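Long-range contacts in S-adenosylmethionine-dependent methyltransferase (Clostridium acetobutylicum, PDB 1Y8C), which probably transfers methyl groups from S-adenosylmethionine to an acceptor: residues A[45-53]-A[71-82]; A[36-45]-A[96-107]. All coordinates share one frame; numbering follows the deposited sequence.

Interaction 1: A[45-53]-A[71-82]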
loop_
_atom_site.group_PDB
_atom_site.type_symbol
_atom_site.label_atom_id
_atom_site.label_comp_id
_atom_site.label_asym_id
_atom_site.label_seq_id
_atom_site.Cartn_x
_atom_site.Cartn_y
_atom_site.Cartn_z
ATOM N N ALA A 45 5.680 -0.673 3.721
ATOM C CA ALA A 45 4.556 -1.601 3.721
ATOM C C ALA A 45 4.689 -2.469 2.478
ATOM O O ALA A 45 3.730 -2.658 1.728
ATOM C CB ALA A 45 3.240 -0.833 3.683
ATOM N N CYS A 46 5.892 -2.988 2.263
ATOM C CA CYS A 46 6.158 -3.824 1.110
ATOM C C CYS A 46 5.414 -5.162 1.118
ATOM O O CYS A 46 5.373 -5.846 0.099
ATOM C CB CYS A 46 7.657 -4.084 1.011
ATOM S SG CYS A 46 8.291 -5.052 2.373
ATOM N N GLY A 47 4.839 -5.541 2.254
ATOM C CA GLY A 47 4.134 -6.808 2.320
ATOM C C GLY A 47 5.029 -7.957 1.907
ATOM O O GLY A 47 6.148 -8.074 2.402
ATOM N N THR A 48 4.556 -8.812 1.003
ATOM C CA THR A 48 5.382 -9.926 0.530
ATOM C C THR A 48 6.180 -9.544 -0.715
ATOM O O THR A 48 6.632 -10.413 -1.446
ATOM C CB THR A 48 4.541 -11.164 0.184
ATOM O OG1 THR A 48 3.597 -10.819 -0.838
ATOM C CG2 THR A 48 3.823 -11.670 1.420
ATOM N N GLY A 49 6.321 -8.246 -0.957
ATOM C CA GLY A 49 7.105 -7.772 -2.078
ATOM C C GLY A 49 6.548 -7.900 -3.478
ATOM O O GLY A 49 7.318 -7.967 -4.438
ATOM N N ASN A 50 5.227 -7.912 -3.616
ATOM C CA ASN A 50 4.620 -8.041 -4.937
ATOM C C ASN A 50 4.787 -6.807 -5.797
ATOM O O ASN A 50 4.688 -6.867 -7.015
ATOM C CB ASN A 50 3.138 -8.393 -4.803
ATOM C CG ASN A 50 2.935 -9.836 -4.421
ATOM O OD1 ASN A 50 3.690 -10.702 -4.859
ATOM N ND2 ASN A 50 1.914 -10.113 -3.618
ATOM N N LEU A 51 5.063 -5.686 -5.160
ATOM C CA LEU A 51 5.234 -4.449 -5.889
ATOM C C LEU A 51 6.727 -4.122 -5.920
ATOM O O LEU A 51 7.236 -3.543 -6.877
ATOM C CB LEU A 51 4.444 -3.364 -5.171
ATOM C CG LEU A 51 3.841 -2.203 -5.945
ATOM C CD1 LEU A 51 2.581 -1.758 -5.232
ATOM C CD2 LEU A 51 4.825 -1.071 -6.059
ATOM N N THR A 52 7.428 -4.526 -4.869
ATOM C CA THR A 52 8.856 -4.273 -4.751
ATOM C C THR A 52 9.658 -4.987 -5.837
ATOM O O THR A 52 10.592 -4.412 -6.407
ATOM C CB THR A 52 9.380 -4.733 -3.380
ATOM O OG1 THR A 52 8.385 -4.475 -2.382
ATOM C CG2 THR A 52 10.649 -3.983 -3.021
ATOM N N GLU A 53 9.298 -6.237 -6.118
ATOM C CA GLU A 53 10.006 -7.020 -7.128
ATOM C C GLU A 53 9.900 -6.399 -8.522
ATOM O O GLU A 53 10.697 -6.706 -9.395
ATOM C CB GLU A 53 9.480 -8.455 -7.167
ATOM C CG GLU A 53 8.040 -8.556 -7.611
ATOM C CD GLU A 53 7.541 -9.981 -7.716
ATOM O OE1 GLU A 53 6.303 -10.160 -7.772
ATOM O OE2 GLU A 53 8.367 -10.920 -7.752
HETATM N N MSE A 71 5.630 -11.501 6.801
HETATM C CA MSE A 71 5.656 -11.073 5.419
HETATM C C MSE A 71 7.054 -10.721 4.929
HETATM O O MSE A 71 7.411 -11.036 3.796
HETATM C CB MSE A 71 4.746 -9.875 5.242
HETATM C CG MSE A 71 3.399 -10.074 5.862
HETATM SE SE MSE A 71 2.035 -9.557 4.645
HETATM C CE MSE A 71 1.589 -11.358 4.069
ATOM N N LEU A 72 7.843 -10.058 5.768
ATOM C CA LEU A 72 9.189 -9.679 5.369
ATOM C C LEU A 72 9.959 -10.898 4.935
ATOM O O LEU A 72 10.651 -10.888 3.917
ATOM C CB LEU A 72 9.925 -9.001 6.518
ATOM C CG LEU A 72 9.794 -7.484 6.571
ATOM C CD1 LEU A 72 10.726 -6.969 7.653
ATOM C CD2 LEU A 72 10.158 -6.862 5.220
ATOM N N SER A 73 9.826 -11.955 5.725
ATOM C CA SER A 73 10.496 -13.215 5.442
ATOM C C SER A 73 10.083 -13.728 4.051
ATOM O O SER A 73 10.933 -14.150 3.262
ATOM C CB SER A 73 10.143 -14.233 6.526
ATOM O OG SER A 73 10.808 -15.454 6.299
ATOM N N GLU A 74 8.786 -13.679 3.748
ATOM C CA GLU A 74 8.315 -14.117 2.444
ATOM C C GLU A 74 8.985 -13.307 1.354
ATOM O O GLU A 74 9.596 -13.858 0.441
ATOM C CB GLU A 74 6.799 -13.959 2.319
ATOM C CG GLU A 74 6.008 -15.070 2.972
ATOM C CD GLU A 74 6.294 -16.427 2.347
ATOM O OE1 GLU A 74 7.402 -16.968 2.561
ATOM O OE2 GLU A 74 5.414 -16.942 1.625
ATOM N N ALA A 75 8.868 -11.992 1.450
ATOM C CA ALA A 75 9.467 -11.113 0.460
ATOM C C ALA A 75 10.950 -11.430 0.302
ATOM O O ALA A 75 11.460 -11.473 -0.812
ATOM C CB ALA A 75 9.275 -9.660 0.873
ATOM N N GLU A 76 11.639 -11.662 1.417
ATOM C CA GLU A 76 13.060 -11.980 1.369
ATOM C C GLU A 76 13.325 -13.227 0.530
ATOM O O GLU A 76 14.256 -13.253 -0.279
ATOM C CB GLU A 76 13.611 -12.190 2.774
ATOM C CG GLU A 76 15.094 -12.504 2.801
ATOM C CD GLU A 76 15.667 -12.455 4.201
ATOM O OE1 GLU A 76 15.306 -13.328 5.032
ATOM O OE2 GLU A 76 16.478 -11.531 4.470
ATOM N N ASN A 77 12.516 -14.262 0.715
ATOM C CA ASN A 77 12.707 -15.475 -0.062
ATOM C C ASN A 77 12.475 -15.191 -1.538
ATOM O O ASN A 77 13.199 -15.692 -2.405
ATOM C CB ASN A 77 11.761 -16.558 0.425
ATOM C CG ASN A 77 11.982 -16.886 1.880
ATOM O OD1 ASN A 77 13.124 -17.066 2.320
ATOM N ND2 ASN A 77 10.894 -16.962 2.642
ATOM N N LYS A 78 11.464 -14.378 -1.813
ATOM C CA LYS A 78 11.139 -13.999 -3.174
ATOM C C LYS A 78 12.304 -13.214 -3.764
ATOM O O LYS A 78 12.844 -13.576 -4.804
ATOM C CB LYS A 78 9.870 -13.153 -3.171
ATOM C CG LYS A 78 9.494 -12.562 -4.516
ATOM C CD LYS A 78 8.161 -11.831 -4.425
ATOM C CE LYS A 78 7.065 -12.753 -3.929
ATOM N NZ LYS A 78 5.798 -12.001 -3.828
ATOM N N PHE A 79 12.700 -12.139 -3.098
ATOM C CA PHE A 79 13.809 -11.339 -3.592
ATOM C C PHE A 79 15.025 -12.210 -3.890
ATOM O O PHE A 79 15.654 -12.075 -4.933
ATOM C CB PHE A 79 14.165 -10.261 -2.574
ATOM C CG PHE A 79 13.045 -9.298 -2.305
ATOM C CD1 PHE A 79 12.976 -8.620 -1.092
ATOM C CD2 PHE A 79 12.073 -9.048 -3.274
ATOM C CE1 PHE A 79 11.962 -7.707 -0.844
ATOM C CE2 PHE A 79 11.055 -8.137 -3.035
ATOM C CZ PHE A 79 10.998 -7.464 -1.820
ATOM N N ARG A 80 15.344 -13.114 -2.973
ATOM C CA ARG A 80 16.486 -13.997 -3.145
ATOM C C ARG A 80 16.390 -14.889 -4.378
ATOM O O ARG A 80 17.352 -15.013 -5.130
ATOM C CB ARG A 80 16.670 -14.857 -1.894
ATOM C CG ARG A 80 17.366 -14.130 -0.759
ATOM C CD ARG A 80 17.272 -14.903 0.550
ATOM N NE ARG A 80 18.157 -14.336 1.563
ATOM C CZ ARG A 80 18.123 -14.652 2.856
ATOM N NH1 ARG A 80 17.237 -15.536 3.304
ATOM N NH2 ARG A 80 18.984 -14.087 3.700
ATOM N N SER A 81 15.235 -15.507 -4.591
ATOM C CA SER A 81 15.069 -16.384 -5.741
ATOM C C SER A 81 15.144 -15.612 -7.055
ATOM O O SER A 81 15.221 -16.208 -8.129
ATOM C CB SER A 81 13.736 -17.123 -5.662
ATOM O OG SER A 81 12.665 -16.274 -6.010
ATOM N N GLN A 82 15.120 -14.286 -6.968
ATOM C CA GLN A 82 15.197 -13.435 -8.153
ATOM C C GLN A 82 16.524 -12.683 -8.221
ATOM O O GLN A 82 16.658 -11.724 -8.981
ATOM C CB GLN A 82 14.065 -12.418 -8.152
ATOM C CG GLN A 82 12.686 -12.996 -8.381
ATOM C CD GLN A 82 11.625 -11.910 -8.406
ATOM O OE1 GLN A 82 11.374 -11.257 -7.393
ATOM N NE2 GLN A 82 11.008 -11.700 -9.568
#
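The long side chain of K78 reaches from helix 69-81 to the loop in 45-53, where NZ donates to the T48 carbonyl O at 3.0 Å. It approaches from above the carbonyl plane, 41° out of it. The same ammonium lies 2.7 Å from N50 OD1; besides T48 O, it hydrogen-bonds to OD1 of N4 in helix 3-15. With CG anti to the backbone N (chi1 174°), K78 runs out toward the loop, and a bend at chi3 turns its end to T48 O. On the way its CD passes 3.5 Å from E53 OE2, and the nearby carboxylate probably steadies the charge.

One turn back on the helix, A75 CB sits against the T48 carbonyl carbon at 3.5 Å. Beside it, T48 CG2 meets the methyl CE of selenomethionine M71, also at 3.5 Å. This loop follows strand 40-44 and carries the glycine-rich sequence that typically lies beside the cofactor in class I methyltransferases. It bends through a type II' turn from C46 to G49, closed by G49 N to C46 O. The CA of G49 lies 3.9 Å from F79 CZ, so the missing side chain lets helix and loop come close. That same ring atom touches T52 CB at 3.5 Å, the two side chains crossing at about a right angle. Further out, D66 accepts a hydrogen bond from G47 N, and P86 packs on F79.

Interaction 2: A[36-45]-A[96-107]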
loop_
_atom_site.group_PDB
_atom_site.type_symbol
_atom_site.label_atom_id
_atom_site.label_comp_id
_atom_site.label_asym_id
_atom_site.label_seq_id
_atom_site.Cartn_x
_atom_site.Cartn_y
_atom_site.Cartn_z
ATOM N N LEU A 36 13.540 11.765 -12.638
ATOM C CA LEU A 36 14.069 11.067 -11.477
ATOM C C LEU A 36 15.349 10.294 -11.759
ATOM O O LEU A 36 15.525 9.717 -12.834
ATOM C CB LEU A 36 13.023 10.093 -10.924
ATOM C CG LEU A 36 13.201 9.586 -9.496
ATOM C CD1 LEU A 36 12.323 10.396 -8.573
ATOM C CD2 LEU A 36 12.822 8.119 -9.410
ATOM N N VAL A 37 16.244 10.290 -10.777
ATOM C CA VAL A 37 17.484 9.547 -10.900
ATOM C C VAL A 37 17.244 8.255 -10.143
ATOM O O VAL A 37 17.032 8.273 -8.932
ATOM C CB VAL A 37 18.642 10.293 -10.262
ATOM C CG1 VAL A 37 19.902 9.480 -10.418
ATOM C CG2 VAL A 37 18.794 11.669 -10.902
ATOM N N PHE A 38 17.276 7.136 -10.855
ATOM C CA PHE A 38 17.006 5.847 -10.233
ATOM C C PHE A 38 18.100 5.266 -9.336
ATOM O O PHE A 38 18.543 4.134 -9.529
ATOM C CB PHE A 38 16.602 4.831 -11.310
ATOM C CG PHE A 38 15.346 5.217 -12.060
ATOM C CD1 PHE A 38 15.364 6.253 -12.992
ATOM C CD2 PHE A 38 14.136 4.579 -11.800
ATOM C CE1 PHE A 38 14.206 6.648 -13.651
ATOM C CE2 PHE A 38 12.970 4.967 -12.454
ATOM C CZ PHE A 38 13.007 6.005 -13.380
ATOM N N ASP A 39 18.506 6.028 -8.328
ATOM C CA ASP A 39 19.519 5.550 -7.410
ATOM C C ASP A 39 18.960 4.820 -6.205
ATOM O O ASP A 39 19.294 3.657 -5.978
ATOM C CB ASP A 39 20.399 6.697 -6.932
ATOM C CG ASP A 39 21.394 7.129 -7.982
ATOM O OD1 ASP A 39 21.966 6.238 -8.650
ATOM O OD2 ASP A 39 21.620 8.351 -8.138
ATOM N N ASP A 40 18.106 5.491 -5.435
ATOM C CA ASP A 40 17.562 4.888 -4.226
ATOM C C ASP A 40 16.044 4.807 -4.127
ATOM O O ASP A 40 15.323 5.802 -4.268
ATOM C CB ASP A 40 18.149 5.609 -3.017
ATOM C CG ASP A 40 19.653 5.486 -2.965
ATOM O OD1 ASP A 40 20.151 4.361 -2.710
ATOM O OD2 ASP A 40 20.347 6.503 -3.205
ATOM N N TYR A 41 15.583 3.588 -3.859
ATOM C CA TYR A 41 14.167 3.265 -3.750
ATOM C C TYR A 41 13.752 2.622 -2.420
ATOM O O TYR A 41 14.333 1.629 -1.980
ATOM C CB TYR A 41 13.770 2.327 -4.905
ATOM C CG TYR A 41 12.404 1.689 -4.735
ATOM C CD1 TYR A 41 11.257 2.479 -4.559
ATOM C CD2 TYR A 41 12.251 0.298 -4.752
ATOM C CE1 TYR A 41 9.997 1.905 -4.409
ATOM C CE2 TYR A 41 10.993 -0.290 -4.600
ATOM C CZ TYR A 41 9.869 0.527 -4.430
ATOM O OH TYR A 41 8.622 -0.033 -4.277
ATOM N N LEU A 42 12.721 3.193 -1.808
ATOM C CA LEU A 42 12.171 2.705 -0.551
ATOM C C LEU A 42 10.683 2.389 -0.696
ATOM O O LEU A 42 9.867 3.244 -1.085
ATOM C CB LEU A 42 12.329 3.755 0.551
ATOM C CG LEU A 42 11.562 3.479 1.856
ATOM C CD1 LEU A 42 12.286 2.401 2.650
ATOM C CD2 LEU A 42 11.448 4.750 2.680
ATOM N N ASP A 43 10.325 1.159 -0.370
ATOM C CA ASP A 43 8.934 0.766 -0.429
ATOM C C ASP A 43 8.459 0.479 0.996
ATOM O O ASP A 43 8.928 -0.460 1.636
ATOM C CB ASP A 43 8.783 -0.468 -1.311
ATOM C CG ASP A 43 7.357 -0.925 -1.411
ATOM O OD1 ASP A 43 6.456 -0.061 -1.269
ATOM O OD2 ASP A 43 7.133 -2.137 -1.637
ATOM N N LEU A 44 7.549 1.313 1.492
ATOM C CA LEU A 44 6.990 1.170 2.839
ATOM C C LEU A 44 5.790 0.247 2.774
ATOM O O LEU A 44 4.953 0.392 1.889
ATOM C CB LEU A 44 6.502 2.515 3.365
ATOM C CG LEU A 44 7.510 3.636 3.498
ATOM C CD1 LEU A 44 6.774 4.961 3.659
ATOM C CD2 LEU A 44 8.419 3.353 4.675
ATOM N N ALA A 45 5.680 -0.673 3.721
ATOM C CA ALA A 45 4.556 -1.601 3.721
ATOM C C ALA A 45 4.689 -2.469 2.478
ATOM O O ALA A 45 3.730 -2.658 1.728
ATOM C CB ALA A 45 3.240 -0.833 3.683
ATOM N N LEU A 96 9.093 5.531 11.164
ATOM C CA LEU A 96 10.119 5.106 10.228
ATOM C C LEU A 96 11.478 5.634 10.711
ATOM O O LEU A 96 11.641 6.841 10.905
ATOM C CB LEU A 96 9.790 5.664 8.842
ATOM C CG LEU A 96 10.766 5.366 7.705
ATOM C CD1 LEU A 96 10.814 3.859 7.461
ATOM C CD2 LEU A 96 10.333 6.094 6.442
ATOM N N ASN A 97 12.439 4.731 10.923
ATOM C CA ASN A 97 13.775 5.108 11.383
ATOM C C ASN A 97 14.859 4.444 10.547
ATOM O O ASN A 97 15.451 3.452 10.960
ATOM C CB ASN A 97 13.972 4.732 12.863
ATOM C CG ASN A 97 15.402 4.997 13.363
ATOM O OD1 ASN A 97 15.900 6.130 13.308
ATOM N ND2 ASN A 97 16.057 3.950 13.865
ATOM N N ILE A 98 15.108 4.994 9.366
ATOM C CA ILE A 98 16.134 4.480 8.474
ATOM C C ILE A 98 17.047 5.635 8.063
ATOM O O ILE A 98 16.601 6.611 7.466
ATOM C CB ILE A 98 15.493 3.809 7.239
ATOM C CG1 ILE A 98 14.797 2.525 7.685
ATOM C CG2 ILE A 98 16.548 3.491 6.178
ATOM C CD1 ILE A 98 14.245 1.697 6.565
ATOM N N ASN A 99 18.325 5.535 8.405
ATOM C CA ASN A 99 19.264 6.596 8.075
ATOM C C ASN A 99 19.591 6.546 6.590
ATOM O O ASN A 99 20.670 6.101 6.195
ATOM C CB ASN A 99 20.540 6.433 8.901
ATOM C CG ASN A 99 20.253 6.186 10.377
ATOM O OD1 ASN A 99 19.435 6.878 10.993
ATOM N ND2 ASN A 99 20.933 5.197 10.953
ATOM N N ARG A 100 18.658 7.017 5.771
ATOM C CA ARG A 100 18.850 6.981 4.333
ATOM C C ARG A 100 17.829 7.866 3.607
ATOM O O ARG A 100 16.707 8.049 4.078
ATOM C CB ARG A 100 18.733 5.522 3.880
ATOM C CG ARG A 100 19.010 5.250 2.416
ATOM C CD ARG A 100 20.440 5.571 2.046
ATOM N NE ARG A 100 20.856 4.856 0.846
ATOM C CZ ARG A 100 22.014 5.060 0.227
ATOM N NH1 ARG A 100 22.863 5.968 0.701
ATOM N NH2 ARG A 100 22.327 4.346 -0.853
ATOM N N LYS A 101 18.232 8.431 2.473
ATOM C CA LYS A 101 17.343 9.284 1.686
ATOM C C LYS A 101 17.062 8.576 0.373
ATOM O O LYS A 101 17.892 7.808 -0.110
ATOM C CB LYS A 101 17.990 10.632 1.377
ATOM C CG LYS A 101 18.287 11.510 2.566
ATOM C CD LYS A 101 17.042 12.179 3.090
ATOM C CE LYS A 101 17.402 13.366 3.993
ATOM N NZ LYS A 101 17.935 14.546 3.229
ATOM N N PHE A 102 15.905 8.854 -0.216
ATOM C CA PHE A 102 15.556 8.197 -1.450
ATOM C C PHE A 102 15.033 9.092 -2.558
ATOM O O PHE A 102 14.647 10.246 -2.341
ATOM C CB PHE A 102 14.528 7.108 -1.179
ATOM C CG PHE A 102 14.924 6.151 -0.099
ATOM C CD1 PHE A 102 14.699 6.457 1.240
ATOM C CD2 PHE A 102 15.520 4.935 -0.421
ATOM C CE1 PHE A 102 15.052 5.556 2.239
ATOM C CE2 PHE A 102 15.878 4.030 0.570
ATOM C CZ PHE A 102 15.647 4.342 1.910
ATOM N N ASP A 103 15.016 8.522 -3.759
ATOM C CA ASP A 103 14.545 9.215 -4.948
ATOM C C ASP A 103 13.072 8.923 -5.116
ATOM O O ASP A 103 12.298 9.783 -5.530
ATOM C CB ASP A 103 15.305 8.715 -6.170
ATOM C CG ASP A 103 16.774 9.051 -6.104
ATOM O OD1 ASP A 103 17.085 10.258 -6.179
ATOM O OD2 ASP A 103 17.608 8.125 -5.964
ATOM N N LEU A 104 12.703 7.691 -4.791
ATOM C CA LEU A 104 11.333 7.248 -4.893
ATOM C C LEU A 104 10.898 6.496 -3.642
ATOM O O LEU A 104 11.583 5.573 -3.192
ATOM C CB LEU A 104 11.159 6.330 -6.106
ATOM C CG LEU A 104 9.825 5.557 -6.130
ATOM C CD1 LEU A 104 8.697 6.558 -6.209
ATOM C CD2 LEU A 104 9.768 4.587 -7.312
ATOM N N ILE A 105 9.764 6.895 -3.083
ATOM C CA ILE A 105 9.217 6.221 -1.915
ATOM C C ILE A 105 7.803 5.797 -2.291
ATOM O O ILE A 105 7.028 6.604 -2.821
ATOM C CB ILE A 105 9.159 7.159 -0.671
ATOM C CG1 ILE A 105 10.579 7.550 -0.241
ATOM C CG2 ILE A 105 8.445 6.471 0.475
ATOM C CD1 ILE A 105 10.634 8.561 0.894
ATOM N N THR A 106 7.479 4.527 -2.060
ATOM C CA THR A 106 6.133 4.039 -2.360
ATOM C C THR A 106 5.449 3.421 -1.159
ATOM O O THR A 106 6.075 2.827 -0.284
ATOM C CB THR A 106 6.083 2.942 -3.464
ATOM O OG1 THR A 106 6.858 1.807 -3.058
ATOM C CG2 THR A 106 6.567 3.473 -4.781
ATOM N N CYS A 107 4.139 3.565 -1.138
ATOM C CA CYS A 107 3.334 2.988 -0.081
ATOM C C CYS A 107 1.986 2.768 -0.729
ATOM O O CYS A 107 1.161 3.683 -0.820
ATOM C CB CYS A 107 3.229 3.940 1.097
ATOM S SG CYS A 107 2.356 3.209 2.461
HETATM O O HOH W 1 15.854 12.021 -8.167
#
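L42 sets its CB squarely over the F102 ring, 3.3 Å from the centroid and 3° off the ring normal, a CH-pi contact. CG lies anti to the L42 backbone N (chi1 169°), which carries the rest of the side chain across the ring, and CD2 comes to 3.7 Å from CE1 of F102. W63 meets F102 as well, its ring steeply inclined to it. Beyond this, L44 crosses L96 at about a right angle.

Y41 points to the other face of the parallel pair 40-44/104-107, alongside L104. Its ring edge is turned to T106: OH donates to OG1 at 2.8 Å, and OG1 donates in turn to D43 OD1 at 2.6 Å, arriving from above the carboxylate plane. L42 N and O bond to L104 O and T106 N, the backbone ladder that joins these neighbouring strands of the Rossmann-like sheet.

At the D40 end of the pair, D103 turns its carboxylate to D40. OD2 takes the D40 N-H at 2.7 Å through its anti lone pair, nearly straight, while D40 O accepts from both D103 N and L104 N. The D40 carboxylate crosses the R100 guanidinium, planes 66° apart, in a salt bridge whose hydrogen bond, NH2 to OD1 at 2.9 Å, is weak. K133 forms salt bridges with both D40 OD2 and D103 OD2, so its positive charge probably offsets the repulsion between two buried carboxylates.

In the fold
The chain runs through 36-45, 45-53, 71-82 and 96-107 in that order, so interaction 2 brackets interaction 1, and A45 belongs to both. Their centres are about 16 Å apart. Interaction 2 joins two central strands of the seven-stranded mixed sheet, ordered 3-2-1-4-5-7-6 as in class I methyltransferases; interaction 1 sets the loop leaving strand 40-44 against helix 69-81, which follows strand 61-65. A probable hydrogen bond from T52 OG1 to D43 OD2 ties the two together, and T52 CG2 also packs on the Y41 ring. The loop thus leaves the sheet at A45 and is probably held back to it at T52; by family resemblance it probably lines the cofactor site.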